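Local coordinates for protein isomaltose glucohydrolase (Kribbella flavida, PDB 5Z3E) that hydrolyses the alpha-1,6-glucosidic linkage of isomaltose from the non-reducing end, releasing beta-D-glucose and D-glucose, in the intracellular breakdown of a starch-derived cyclic tetrasaccharide, at residues A[44-47]-A[48-52]; A[80-83]-A[84-88]; A[156-159]-A[160-164]; A[346-349]-A[350-354]. The protein carries 1 engineered substitution. All coordinates share one frame; numbering follows the deposited sequence. Where two conformers were deposited one is given.

Contact 1: residues A[44-47]-A[48-52]; sequences HSHA and VITRH. With CIT (citric acid), chain E.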
loop_
_atom_site.group_PDB
_atom_site.type_symbol
_atom_site.label_atom_id
_atom_site.label_comp_id
_atom_site.label_asym_id
_atom_site.label_seq_id
_atom_site.Cartn_x
_atom_site.Cartn_y
_atom_site.Cartn_z
ATOM N N HIS A 44 15.191 14.873 -0.341
ATOM C CA HIS A 44 13.978 15.652 -0.406
ATOM C C HIS A 44 12.760 14.825 -0.018
ATOM O O HIS A 44 11.854 15.339 0.635
ATOM C CB HIS A 44 13.785 16.248 -1.810
ATOM C CG HIS A 44 12.498 16.970 -1.978
ATOM N ND1 HIS A 44 12.239 18.195 -1.376
ATOM C CD2 HIS A 44 11.353 16.616 -2.607
ATOM C CE1 HIS A 44 11.004 18.557 -1.651
ATOM N NE2 HIS A 44 10.447 17.630 -2.401
ATOM N N SER A 45 12.727 13.557 -0.419
ATOM C CA SER A 45 11.614 12.693 -0.066
ATOM C C SER A 45 11.482 12.560 1.442
ATOM O O SER A 45 10.380 12.636 1.995
ATOM C CB SER A 45 11.784 11.320 -0.703
ATOM O OG SER A 45 11.601 11.363 -2.119
ATOM N N HIS A 46 12.588 12.299 2.126
ATOM C CA HIS A 46 12.553 12.253 3.574
ATOM C C HIS A 46 12.077 13.573 4.155
ATOM O O HIS A 46 11.249 13.611 5.080
ATOM C CB HIS A 46 13.921 11.885 4.123
ATOM C CG HIS A 46 14.016 12.086 5.602
ATOM N ND1 HIS A 46 14.570 13.192 6.160
ATOM C CD2 HIS A 46 13.589 11.322 6.638
ATOM C CE1 HIS A 46 14.461 13.108 7.474
ATOM N NE2 HIS A 46 13.885 11.979 7.795
ATOM N N ALA A 47 12.579 14.697 3.631
ATOM C CA ALA A 47 12.230 15.995 4.157
ATOM C C ALA A 47 10.761 16.312 3.972
ATOM O O ALA A 47 10.124 16.824 4.893
ATOM C CB ALA A 47 13.104 17.081 3.517
ATOM N N VAL A 48 10.202 16.035 2.815
ATOM C CA VAL A 48 8.842 16.432 2.574
ATOM C C VAL A 48 7.863 15.538 3.368
ATOM O O VAL A 48 6.842 16.016 3.851
ATOM C CB VAL A 48 8.566 16.546 1.061
ATOM C CG1 VAL A 48 8.474 15.175 0.443
ATOM C CG2 VAL A 48 7.312 17.319 0.770
ATOM N N ILE A 49 8.197 14.263 3.554
ATOM C CA ILE A 49 7.361 13.392 4.370
ATOM C C ILE A 49 7.368 13.860 5.819
ATOM O O ILE A 49 6.323 13.996 6.469
ATOM C CB ILE A 49 7.823 11.924 4.252
ATOM C CG1 ILE A 49 7.485 11.346 2.872
ATOM C CG2 ILE A 49 7.206 11.086 5.357
ATOM C CD1 ILE A 49 8.233 10.082 2.528
ATOM N N THR A 50 8.550 14.111 6.356
ATOM C CA THR A 50 8.645 14.458 7.774
ATOM C C THR A 50 8.143 15.855 8.048
ATOM O O THR A 50 7.579 16.101 9.117
ATOM C CB THR A 50 10.047 14.219 8.342
ATOM O OG1 THR A 50 11.010 14.999 7.622
ATOM C CG2 THR A 50 10.422 12.761 8.310
ATOM N N ARG A 51 8.282 16.777 7.096
ATOM C CA ARG A 51 7.748 18.109 7.312
ATOM C C ARG A 51 6.238 18.078 7.387
ATOM O O ARG A 51 5.641 18.828 8.157
ATOM C CB ARG A 51 8.171 19.026 6.165
ATOM C CG ARG A 51 7.718 20.426 6.449
ATOM C CD ARG A 51 6.663 20.992 5.573
ATOM N NE ARG A 51 7.101 21.069 4.167
ATOM C CZ ARG A 51 6.450 21.733 3.208
ATOM N NH1 ARG A 51 6.851 21.616 1.922
ATOM N NH2 ARG A 51 5.443 22.567 3.507
ATOM N N HIS A 52 5.598 17.229 6.600
ATOM C CA HIS A 52 4.144 17.185 6.549
ATOM C C HIS A 52 3.504 16.239 7.549
ATOM O O HIS A 52 2.286 16.253 7.720
ATOM C CB HIS A 52 3.670 16.879 5.132
ATOM C CG HIS A 52 3.828 18.006 4.194
ATOM N ND1 HIS A 52 3.072 19.139 4.298
ATOM C CD2 HIS A 52 4.697 18.182 3.192
ATOM C CE1 HIS A 52 3.455 19.967 3.349
ATOM N NE2 HIS A 52 4.430 19.412 2.662
HETATM C C1 CIT E . 10.047 20.410 2.393
HETATM O O1 CIT E . 9.160 20.369 1.501
HETATM O O2 CIT E . 9.783 20.863 3.527
HETATM C C2 CIT E . 11.412 19.838 2.134
HETATM C C3 CIT E . 12.320 20.692 1.303
HETATM O O7 CIT E . 11.744 20.925 -0.014
HETATM C C4 CIT E . 12.504 22.095 1.957
HETATM C C5 CIT E . 13.486 22.967 1.214
HETATM O O3 CIT E . 13.977 22.593 0.129
HETATM O O4 CIT E . 13.794 24.102 1.639
HETATM C C6 CIT E . 13.678 19.986 1.245
HETATM O O5 CIT E . 14.009 19.325 0.219
HETATM O O6 CIT E . 14.449 20.039 2.258
#

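Contact 2: residues A[80-83]-A[84-88]; sequences TAEG and ISRYG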
loop_
_atom_site.group_PDB
_atom_site.type_symbol
_atom_site.label_atom_id
_atom_site.label_comp_id
_atom_site.label_asym_id
_atom_site.label_seq_id
_atom_site.Cartn_x
_atom_site.Cartn_y
_atom_site.Cartn_z
ATOM N N THR A 80 4.606 4.764 3.267
ATOM C CA THR A 80 5.387 5.932 3.623
ATOM C C THR A 80 6.298 5.612 4.792
ATOM O O THR A 80 7.501 5.899 4.773
ATOM C CB THR A 80 4.470 7.142 3.902
ATOM O OG1 THR A 80 3.717 7.461 2.726
ATOM C CG2 THR A 80 5.235 8.367 4.297
ATOM N N ALA A 81 5.725 5.006 5.836
ATOM C CA ALA A 81 6.481 4.647 7.018
ATOM C C ALA A 81 7.604 3.677 6.724
ATOM O O ALA A 81 8.674 3.752 7.328
ATOM C CB ALA A 81 5.547 4.054 8.078
ATOM N N GLU A 82 7.378 2.725 5.810
ATOM C CA GLU A 82 8.420 1.779 5.432
ATOM C C GLU A 82 9.570 2.491 4.728
ATOM O O GLU A 82 10.736 2.189 4.998
ATOM C CB GLU A 82 7.821 0.663 4.563
ATOM C CG GLU A 82 8.834 -0.288 3.962
ATOM C CD GLU A 82 9.649 -1.143 4.922
ATOM O OE1 GLU A 82 9.486 -1.056 6.156
ATOM O OE2 GLU A 82 10.492 -1.920 4.383
ATOM N N GLY A 83 9.270 3.418 3.830
ATOM C CA GLY A 83 10.339 4.202 3.218
ATOM C C GLY A 83 11.141 4.980 4.227
ATOM O O GLY A 83 12.369 5.027 4.169
ATOM N N ILE A 84 10.454 5.596 5.199
ATOM C CA ILE A 84 11.113 6.377 6.228
ATOM C C ILE A 84 11.957 5.491 7.146
ATOM O O ILE A 84 13.061 5.865 7.556
ATOM C CB ILE A 84 10.062 7.192 7.014
ATOM C CG1 ILE A 84 9.432 8.278 6.131
ATOM C CG2 ILE A 84 10.622 7.770 8.305
ATOM C CD1 ILE A 84 10.400 9.378 5.674
ATOM N N SER A 85 11.439 4.313 7.482
ATOM C CA SER A 85 12.163 3.366 8.312
ATOM C C SER A 85 13.437 2.886 7.624
ATOM O O SER A 85 14.508 2.823 8.238
ATOM C CB SER A 85 11.254 2.180 8.644
ATOM O OG SER A 85 11.950 1.217 9.408
ATOM N N ARG A 86 13.349 2.588 6.330
ATOM C CA ARG A 86 14.538 2.231 5.546
ATOM C C ARG A 86 15.535 3.358 5.486
ATOM O O ARG A 86 16.744 3.135 5.549
ATOM C CB ARG A 86 14.123 1.814 4.137
ATOM C CG ARG A 86 13.496 0.438 4.053
ATOM C CD ARG A 86 12.889 0.199 2.699
ATOM N NE ARG A 86 12.432 -1.160 2.449
ATOM C CZ ARG A 86 12.977 -2.029 1.609
ATOM N NH1 ARG A 86 14.101 -1.757 0.979
ATOM N NH2 ARG A 86 12.375 -3.184 1.384
ATOM N N TYR A 87 15.051 4.593 5.361
ATOM C CA TYR A 87 15.913 5.762 5.337
ATOM C C TYR A 87 16.642 5.924 6.649
ATOM O O TYR A 87 17.732 6.505 6.674
ATOM C CB TYR A 87 15.081 7.012 5.030
ATOM C CG TYR A 87 15.874 8.239 4.708
ATOM C CD1 TYR A 87 16.264 8.486 3.403
ATOM C CD2 TYR A 87 16.206 9.165 5.666
ATOM C CE1 TYR A 87 16.972 9.618 3.069
ATOM C CE2 TYR A 87 16.949 10.324 5.322
ATOM C CZ TYR A 87 17.311 10.519 4.026
ATOM O OH TYR A 87 18.045 11.660 3.655
ATOM N N GLY A 88 16.068 5.442 7.745
ATOM C CA GLY A 88 16.707 5.433 9.047
ATOM C C GLY A 88 16.115 6.391 10.052
ATOM O O GLY A 88 16.675 6.543 11.138
HETATM O O HOH W 1 10.196 -4.193 2.946
#

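Contact 3: residues A[156-159]-A[160-164]; sequences WLWS and VVTHA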
loop_
_atom_site.group_PDB
_atom_site.type_symbol
_atom_site.label_atom_id
_atom_site.label_comp_id
_atom_site.label_asym_id
_atom_site.label_seq_id
_atom_site.Cartn_x
_atom_site.Cartn_y
_atom_site.Cartn_z
ATOM N N TRP A 156 -0.672 -2.218 7.538
ATOM C CA TRP A 156 -0.093 -1.684 8.758
ATOM C C TRP A 156 0.616 -2.783 9.542
ATOM O O TRP A 156 1.729 -2.591 10.036
ATOM C CB TRP A 156 -1.130 -0.990 9.639
ATOM C CG TRP A 156 -0.438 -0.433 10.855
ATOM C CD1 TRP A 156 0.552 0.486 10.850
ATOM C CD2 TRP A 156 -0.564 -0.863 12.214
ATOM N NE1 TRP A 156 1.036 0.697 12.105
ATOM C CE2 TRP A 156 0.378 -0.129 12.966
ATOM C CE3 TRP A 156 -1.387 -1.787 12.877
ATOM C CZ2 TRP A 156 0.492 -0.263 14.355
ATOM C CZ3 TRP A 156 -1.255 -1.914 14.247
ATOM C CH2 TRP A 156 -0.324 -1.155 14.971
ATOM N N LEU A 157 -0.015 -3.960 9.666
ATOM C CA LEU A 157 0.636 -5.066 10.353
ATOM C C LEU A 157 1.984 -5.383 9.721
ATOM O O LEU A 157 2.993 -5.569 10.416
ATOM C CB LEU A 157 -0.255 -6.296 10.321
ATOM C CG LEU A 157 -1.514 -6.218 11.186
ATOM C CD1 LEU A 157 -2.295 -7.516 11.024
ATOM C CD2 LEU A 157 -1.202 -5.971 12.656
ATOM N N TRP A 158 2.021 -5.496 8.393
ATOM C CA TRP A 158 3.285 -5.718 7.706
ATOM C C TRP A 158 4.294 -4.633 8.045
ATOM O O TRP A 158 5.464 -4.903 8.358
ATOM C CB TRP A 158 3.043 -5.806 6.184
ATOM C CG TRP A 158 4.267 -5.574 5.359
ATOM C CD1 TRP A 158 5.313 -6.428 5.146
ATOM C CD2 TRP A 158 4.626 -4.340 4.702
ATOM N NE1 TRP A 158 6.278 -5.802 4.388
ATOM C CE2 TRP A 158 5.877 -4.532 4.109
ATOM C CE3 TRP A 158 3.982 -3.117 4.527
ATOM C CZ2 TRP A 158 6.516 -3.518 3.359
ATOM C CZ3 TRP A 158 4.589 -2.125 3.788
ATOM C CH2 TRP A 158 5.840 -2.345 3.212
ATOM N N SER A 159 3.869 -3.381 7.977
ATOM C CA SER A 159 4.764 -2.252 8.175
ATOM C C SER A 159 5.358 -2.224 9.582
ATOM O O SER A 159 6.567 -2.026 9.760
ATOM C CB SER A 159 4.022 -0.962 7.859
ATOM O OG SER A 159 4.754 0.183 8.178
ATOM N N VAL A 160 4.519 -2.371 10.594
ATOM C CA VAL A 160 5.008 -2.234 11.965
ATOM C C VAL A 160 5.937 -3.385 12.324
ATOM O O VAL A 160 6.966 -3.177 12.967
ATOM C CB VAL A 160 3.835 -2.030 12.967
ATOM C CG1 VAL A 160 2.976 -3.265 13.164
ATOM C CG2 VAL A 160 4.372 -1.532 14.295
ATOM N N VAL A 161 5.613 -4.608 11.896
ATOM C CA VAL A 161 6.494 -5.742 12.154
ATOM C C VAL A 161 7.825 -5.535 11.460
ATOM O O VAL A 161 8.897 -5.783 12.037
ATOM C CB VAL A 161 5.819 -7.049 11.714
ATOM C CG1 VAL A 161 6.812 -8.212 11.742
ATOM C CG2 VAL A 161 4.632 -7.368 12.609
ATOM N N THR A 162 7.792 -5.102 10.210
ATOM C CA THR A 162 9.020 -4.920 9.426
ATOM C C THR A 162 9.900 -3.855 10.058
ATOM O O THR A 162 11.131 -4.012 10.159
ATOM C CB THR A 162 8.670 -4.580 7.970
ATOM O OG1 THR A 162 7.913 -5.648 7.415
ATOM C CG2 THR A 162 9.904 -4.389 7.115
ATOM N N HIS A 163 9.299 -2.753 10.500
ATOM C CA HIS A 163 10.025 -1.679 11.169
ATOM C C HIS A 163 10.681 -2.159 12.457
ATOM O O HIS A 163 11.848 -1.882 12.718
ATOM C CB HIS A 163 9.043 -0.543 11.439
ATOM C CG HIS A 163 9.613 0.563 12.251
ATOM N ND1 HIS A 163 10.680 1.328 11.810
ATOM C CD2 HIS A 163 9.257 1.014 13.475
ATOM C CE1 HIS A 163 10.928 2.207 12.759
ATOM N NE2 HIS A 163 10.091 2.047 13.781
ATOM N N ALA A 164 9.914 -2.875 13.285
ATOM C CA ALA A 164 10.458 -3.349 14.535
ATOM C C ALA A 164 11.603 -4.317 14.327
ATOM O O ALA A 164 12.588 -4.301 15.083
ATOM C CB ALA A 164 9.370 -3.974 15.390
#

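Contact 4: residues A[346-349]-A[350-354]; sequences QADA and DGDLP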
loop_
_atom_site.group_PDB
_atom_site.type_symbol
_atom_site.label_atom_id
_atom_site.label_comp_id
_atom_site.label_asym_id
_atom_site.label_seq_id
_atom_site.Cartn_x
_atom_site.Cartn_y
_atom_site.Cartn_z
ATOM N N GLN A 346 9.764 12.491 -13.053
ATOM C CA GLN A 346 8.454 13.087 -12.785
ATOM C C GLN A 346 8.491 14.091 -11.648
ATOM O O GLN A 346 7.490 14.716 -11.337
ATOM C CB GLN A 346 7.402 12.013 -12.492
ATOM C CG GLN A 346 7.434 10.861 -13.496
ATOM C CD GLN A 346 7.519 11.311 -14.920
ATOM O OE1 GLN A 346 6.881 12.272 -15.319
ATOM N NE2 GLN A 346 8.338 10.621 -15.708
ATOM N N ALA A 347 9.646 14.236 -10.987
ATOM C CA ALA A 347 9.732 15.211 -9.893
ATOM C C ALA A 347 9.635 16.623 -10.461
ATOM O O ALA A 347 10.206 16.912 -11.528
ATOM C CB ALA A 347 11.035 15.035 -9.149
ATOM N N ASP A 348 8.905 17.494 -9.787
ATOM C CA ASP A 348 8.774 18.880 -10.205
ATOM C C ASP A 348 9.990 19.687 -9.779
ATOM O O ASP A 348 10.981 19.155 -9.278
ATOM C CB ASP A 348 7.429 19.464 -9.767
ATOM C CG ASP A 348 7.328 19.773 -8.303
ATOM O OD1 ASP A 348 8.332 19.745 -7.559
ATOM O OD2 ASP A 348 6.182 20.090 -7.876
ATOM N N ALA A 349 9.949 21.001 -10.024
ATOM C CA ALA A 349 11.101 21.848 -9.770
ATOM C C ALA A 349 11.509 21.845 -8.310
ATOM O O ALA A 349 12.660 22.157 -7.971
ATOM C CB ALA A 349 10.830 23.271 -10.252
ATOM N N ASP A 350 10.576 21.555 -7.411
ATOM C CA ASP A 350 10.873 21.502 -5.952
ATOM C C ASP A 350 11.289 20.096 -5.510
ATOM O O ASP A 350 11.640 19.903 -4.334
ATOM C CB ASP A 350 9.637 21.930 -5.138
ATOM C CG ASP A 350 9.301 23.392 -5.288
ATOM O OD1 ASP A 350 10.211 24.206 -5.544
ATOM O OD2 ASP A 350 8.098 23.746 -5.246
ATOM N N GLY A 351 11.251 19.118 -6.405
ATOM C CA GLY A 351 11.528 17.703 -6.070
ATOM C C GLY A 351 10.306 16.928 -5.711
ATOM O O GLY A 351 10.402 15.742 -5.397
ATOM N N ASP A 352 9.134 17.573 -5.745
ATOM C CA ASP A 352 7.919 16.865 -5.319
ATOM C C ASP A 352 7.443 15.909 -6.397
ATOM O O ASP A 352 7.495 16.202 -7.608
ATOM C CB ASP A 352 6.804 17.873 -5.015
ATOM C CG ASP A 352 7.038 18.694 -3.780
ATOM O OD1 ASP A 352 7.893 18.328 -2.952
ATOM O OD2 ASP A 352 6.311 19.680 -3.621
ATOM N N LEU A 353 6.925 14.760 -5.948
ATOM C CA LEU A 353 6.435 13.729 -6.836
ATOM C C LEU A 353 4.924 13.706 -6.819
ATOM O O LEU A 353 4.310 13.620 -5.734
ATOM C CB LEU A 353 6.959 12.343 -6.426
ATOM C CG LEU A 353 8.445 12.113 -6.664
ATOM C CD1 LEU A 353 8.897 10.876 -5.924
ATOM C CD2 LEU A 353 8.753 11.992 -8.141
ATOM N N PRO A 354 4.294 13.774 -7.976
ATOM C CA PRO A 354 2.838 13.706 -8.057
ATOM C C PRO A 354 2.344 12.280 -7.827
ATOM O O PRO A 354 3.118 11.311 -7.891
ATOM C CB PRO A 354 2.532 14.124 -9.484
ATOM C CG PRO A 354 3.710 13.702 -10.197
ATOM C CD PRO A 354 4.909 13.880 -9.305
HETATM O O HOH W 2 5.163 20.876 -5.683
#

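Contact 1: residues A[44-47]-A[48-52]
Val-48 N, Ile-49 N, Thr-50 N and Arg-51 N each donate to the carbonyl oxygen four residues back, from His-44 O to Ala-47 O, so 44-47 and 48-52 run as one unbroken alpha-helix. The carbonyl of His-46 does double duty. It takes Thr-50 N and also the hydroxyl, with Thr-50 OG1 2.9 Å from His-46 O, and the two donors arrive from opposite faces of the carbonyl plane. Thr-50 manages this because OG1 sits between its own backbone N and carbonyl carbon (chi1 59°), folded back on the preceding turn. That rotation also brings the methyl up to the histidine, Thr-50 CG2 lying 3.6 Å from His-46 NE2, while OG1 stands over one ring face near the rim. A valine here would probably leave His-46 O with the backbone N-H of that residue as its one donor from this turn, the hydroxyl bond being lost. This is the last part of helix 32-52, whose buried side, Ser-45 and Ile-49, packs on helices 382-394 and 74-87; His-46 NE2 is hydrogen-bonded to Asp-89, which Thr-50 also touches. Val-48 CB lies over one face of the His-44 ring, 4.1 Å from His-44 NE2, which is itself hydrogen-bonded to Asp-352. A citrate, probably from the crystallisation liquor, spans two turns. His-44 ND1 meets CIT O5 at 2.6 Å in a nearly straight bond (170°). Arg-51, its chain bent at chi2 and chi3, grips one carboxylate with two nitrogens, NE to CIT O2 at 2.8 Å and NH1 to CIT O1 at 2.7 Å. One guanidinium face rests over His-52 NE2.

Contact 2: residues A[80-83]-A[84-88]
Glu-82 and Arg-86, one helical turn apart, form an i to i+4 salt bridge near the C-terminal end of helix 74-87, which closes at Gly-88 in a Schellman motif. Gly-88 has positive phi (110°), a conformation in which a CB would jam against the preceding carbonyl oxygen; its N bonds Ile-84 O and, weakly, Ser-85 O, while Asp-89 N also reaches Ile-84 O. The tightly packed side is made by Thr-80, Ala-81, Ile-84 and Ser-85, buried against helices 32-52 and 151-167. There Ile-84 CG1 lies 3.4 Å from Thr-80 O, and the Ser-85 hydroxyl is turned to His-163 and Arg-166. Arg-86 occupies the less enclosed side, partly exposed, its chain extended from CG to NE, leading outward and back toward Glu-82. Glu-82, bent at chi2 (64°), comes up to meet it. The carboxylate and guanidinium planes stand almost perpendicular, 84° apart, so this is a single-point bridge and not a two-pronged one. Glu-82 OE2 has a second cationic partner in Arg-166, and Arg-86 NH1 goes on to Asp-393 and Glu-394, making a charged network between helices. A water completes the link, giving a hydrogen bond to Glu-82 OE2 at 2.7 Å and accepting one from Arg-86 NH2 at 2.9 Å. The direct bond, Arg-86 NE to Glu-82 OE2, is 2.8 Å long and enters from above the carboxylate plane.

Contact 3: residues A[156-159]-A[160-164]
Two i to i+4 pairs, Trp-156 with Val-160 and Trp-158 with Thr-162, face different ways in a buried part of helix 151-167. Backbone bonds four residues apart run regularly through both segments. In the first pair the valine lies against the indole: Val-160 CG1 makes a CH-pi contact over the six-membered ring, 4.1 Å from its centroid and 13° off the normal, and Val-160 CB comes within 3.9 Å of Trp-156 CE2. The indole is carried alongside the next turn by a chi1 of -178°, CG pointing opposite to the backbone N and next to the carbonyl carbon. Its NE1 is bonded to His-97. GH15 enzymes are built on an (alpha/alpha)6 barrel, and the packing seen here is helix on helix: Trp-156 reaches helices 74-87, 90-105 and 175-188, and Val-160 also touches His-97 of helix 90-105. An alanine in place of Trp-156 would probably open a gap beside Val-160 where the indole lay and leave His-97 ND1 without the indole N-H. The second pair is polar. Thr-162 OG1 donates to Trp-158 O at 2.7 Å, joining Thr-162 N, which bonds the same oxygen at 3.0 Å from the other face of the carbonyl. The hydroxyl oxygen also sits over one face of the Trp-158 indole, 3.4 Å from NE1, though the angle there is too poor for a hydrogen bond. Trp-158 also meets Phe-275 edge-to-face.

Contact 4: residues A[346-349]-A[350-354]
Asp-348 OD1 ties the turn together by accepting from both Asp-350 N and Asp-352 N, each at 2.9 Å and from opposite faces of its carboxylate plane. The first of these bonds closes an Asx turn. It sits on a type I beta turn from Asp-348 to Gly-351, closed by Gly-351 N to Asp-348 O at 2.9 Å, with Gly-351 taking the positive phi that follows. The carboxylate is brought over the turn by a chi1 of 74°, which sets CG between the backbone N and the carbonyl carbon. Asp-350, the residue most covered here, puts its CB 3.5 Å from Asp-348 OD1. Asp-352 runs beside Asp-348 with both side chains pointing the same way; Asp-348 OD2 and Asp-352 OD2 are 4.3 Å apart, and a water donating to each probably eases the repulsion, while Asp-352 OD1 is hydrogen-bonded to His-44 NE2. Asp-348 N returns a bond to Asp-352 O at 2.9 Å. Farther from the turn, Leu-353 CD2 packs 3.9 Å from Ala-347 CB. The turn lies in the loop between helix 333-344 and strand 356-357, with Leu-353 packed on helix 382-394 and Pro-354 and Gln-346 on helix 317-329.

Overall arrangement
Contacts 1, 2 and 3 form a row of helical packing: neighbouring centres lie about 11 Å apart, while those of contacts 1 and 3 are about 20 Å apart and the two do not touch. Helices 32-52 and 74-87 meet through His-46 CG and Tyr-87 CE2, 3.4 Å apart, and through Ile-49 against Ile-84; contact 2 joins contact 3 through Ser-85 OG to His-163 ND1 at 2.7 Å. Contact 4 flanks contact 1, His-44 NE2 lying 2.7 Å from Asp-352 OD1, so the histidine links the loop to the citrate. Contact 4 leads directly to Ala-355, the engineered replacement of the inferred proton acceptor, about 5 Å from the Pro-354 side chain.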